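Local coordinates for protein WipB (Legionella pneumophila, PDB 5NNY) that is a translocated effector whose phosphatase domain acts as a Ser/Thr phosphatase and which targets the host lysosomal nutrient-sensing machinery, at residues K146-R151 with A163-I168. Sequence-based numbering, arbitrary orientation.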
loop_
_atom_site.group_PDB
_atom_site.type_symbol
_atom_site.label_atom_id
_atom_site.label_comp_id
_atom_site.label_asym_id
_atom_site.label_seq_id
_atom_site.Cartn_x
_atom_site.Cartn_y
_atom_site.Cartn_z
ATOM N N LYS A 146 1.797 -7.216 19.627
ATOM C CA LYS A 146 0.576 -7.503 18.899
ATOM C C LYS A 146 0.428 -6.448 17.817
ATOM O O LYS A 146 0.836 -5.301 18.007
ATOM C CB LYS A 146 -0.640 -7.487 19.827
ATOM C CG LYS A 146 -1.833 -8.295 19.355
ATOM C CD LYS A 146 -2.913 -8.281 20.454
ATOM C CE LYS A 146 -4.152 -9.110 20.102
ATOM N NZ LYS A 146 -5.140 -8.338 19.292
ATOM N N LEU A 147 -0.137 -6.845 16.682
ATOM C CA LEU A 147 -0.421 -5.916 15.585
ATOM C C LEU A 147 -1.830 -5.382 15.788
ATOM O O LEU A 147 -2.800 -6.122 15.617
ATOM C CB LEU A 147 -0.295 -6.615 14.230
ATOM C CG LEU A 147 1.067 -7.204 13.874
ATOM C CD1 LEU A 147 0.961 -8.088 12.633
ATOM C CD2 LEU A 147 2.072 -6.087 13.647
ATOM N N VAL A 148 -1.950 -4.101 16.149
ATOM C CA VAL A 148 -3.264 -3.523 16.410
ATOM C C VAL A 148 -3.250 -2.083 15.927
ATOM O O VAL A 148 -2.211 -1.417 15.911
ATOM C CB VAL A 148 -3.689 -3.588 17.904
ATOM C CG1 VAL A 148 -4.129 -5.009 18.320
ATOM C CG2 VAL A 148 -2.580 -3.082 18.799
ATOM N N ALA A 149 -4.425 -1.601 15.558
ATOM C CA ALA A 149 -4.570 -0.208 15.163
ATOM C C ALA A 149 -6.012 0.203 15.388
ATOM O O ALA A 149 -6.786 0.314 14.436
ATOM C CB ALA A 149 -4.155 -0.011 13.699
ATOM N N LYS A 150 -6.389 0.397 16.650
ATOM C CA LYS A 150 -7.805 0.523 16.978
ATOM C C LYS A 150 -8.409 1.816 16.438
ATOM O O LYS A 150 -9.510 1.803 15.877
ATOM C CB LYS A 150 -7.997 0.421 18.489
ATOM C CG LYS A 150 -9.447 0.251 18.897
ATOM C CD LYS A 150 -9.563 -0.048 20.382
ATOM C CE LYS A 150 -8.914 1.047 21.228
ATOM N NZ LYS A 150 -9.435 2.408 20.874
ATOM N N ARG A 151 -7.698 2.941 16.571
ATOM C CA ARG A 151 -8.266 4.225 16.155
ATOM C C ARG A 151 -8.351 4.323 14.633
ATOM O O ARG A 151 -9.368 4.759 14.082
ATOM C CB ARG A 151 -7.456 5.397 16.735
ATOM C CG ARG A 151 -7.176 5.342 18.249
ATOM C CD ARG A 151 -7.534 6.635 19.007
ATOM N NE ARG A 151 -6.659 7.789 18.742
ATOM C CZ ARG A 151 -5.600 8.139 19.476
ATOM N NH1 ARG A 151 -4.898 9.224 19.152
ATOM N NH2 ARG A 151 -5.234 7.412 20.525
ATOM N N ALA A 163 -8.684 -10.309 9.255
ATOM C CA ALA A 163 -8.427 -11.731 9.013
ATOM C C ALA A 163 -6.987 -12.090 9.351
ATOM O O ALA A 163 -6.715 -13.163 9.905
ATOM C CB ALA A 163 -8.743 -12.085 7.561
ATOM N N LEU A 164 -6.048 -11.187 9.057
ATOM C CA LEU A 164 -4.652 -11.446 9.408
ATOM C C LEU A 164 -4.475 -11.536 10.919
ATOM O O LEU A 164 -3.847 -12.469 11.426
ATOM C CB LEU A 164 -3.752 -10.354 8.836
ATOM C CG LEU A 164 -2.254 -10.619 9.022
ATOM C CD1 LEU A 164 -1.816 -11.855 8.266
ATOM C CD2 LEU A 164 -1.443 -9.415 8.596
ATOM N N GLN A 165 -5.029 -10.558 11.654
ATOM C CA GLN A 165 -4.966 -10.575 13.117
ATOM C C GLN A 165 -5.523 -11.866 13.692
ATOM O O GLN A 165 -4.939 -12.452 14.609
ATOM C CB GLN A 165 -5.745 -9.386 13.673
ATOM C CG GLN A 165 -5.126 -8.075 13.322
ATOM C CD GLN A 165 -6.016 -6.916 13.706
ATOM O OE1 GLN A 165 -7.206 -6.902 13.390
ATOM N NE2 GLN A 165 -5.445 -5.940 14.388
ATOM N N GLU A 166 -6.672 -12.302 13.188
ATOM C CA GLU A 166 -7.283 -13.520 13.699
ATOM C C GLU A 166 -6.452 -14.745 13.359
ATOM O O GLU A 166 -6.381 -15.697 14.148
ATOM C CB GLU A 166 -8.676 -13.675 13.117
ATOM C CG GLU A 166 -9.607 -12.558 13.511
ATOM C CD GLU A 166 -10.959 -12.771 12.905
ATOM O OE1 GLU A 166 -11.197 -12.292 11.771
ATOM O OE2 GLU A 166 -11.762 -13.470 13.550
ATOM N N ALA A 167 -5.856 -14.772 12.168
ATOM C CA ALA A 167 -5.026 -15.922 11.829
ATOM C C ALA A 167 -3.789 -15.966 12.712
ATOM O O ALA A 167 -3.338 -17.045 13.115
ATOM C CB ALA A 167 -4.649 -15.901 10.347
ATOM N N ILE A 168 -3.233 -14.801 13.041
ATOM C CA ILE A 168 -2.098 -14.787 13.957
ATOM C C ILE A 168 -2.536 -15.242 15.343
ATOM O O ILE A 168 -1.847 -16.037 16.001
ATOM C CB ILE A 168 -1.451 -13.395 13.997
ATOM C CG1 ILE A 168 -0.812 -13.075 12.643
ATOM C CG2 ILE A 168 -0.407 -13.343 15.086
ATOM C CD1 ILE A 168 -0.408 -11.603 12.511
HETATM O O HOH W 1 -6.784 -3.334 15.570
#
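Q165 reaches from its helix to the backbone of L147. NE2 of Q165 donates a hydrogen bond to O of L147, at 2.9 Å and nearly straight (163° at the hydrogen). The acceptor lies close to the plane of the Q165 amide. The donor is tilted 27° from the carbonyl plane of L147. The Q165 chain is extended beyond CG (chi2 172°), which carries the amide across to the loop. NE2 of Q165 also passes 3.8 Å from CA of V148. NE2 of Q165 makes a second bond, to O of a water, at 3.2 Å. The same water O accepts from N of A149, at 2.9 Å, so the amide holds the loop directly at L147 and, through the water, at A149. The contact lies in the phosphatase domain, which has a calcineurin-like phosphoesterase fold. It joins the loop leading into helix 150-153 to helix 159-169, with its centre about 17 Å from the centre of the chain. Beside the polar link, the side chains of L147 and I168 cross at about a right angle. They meet through their end methyls, CD1 of L147 to CD1 of I168 at 3.8 Å. L147 is buried, and V178 and L179 of helix 175-186 also pack against it. N175 of that helix touches both L147 and I168.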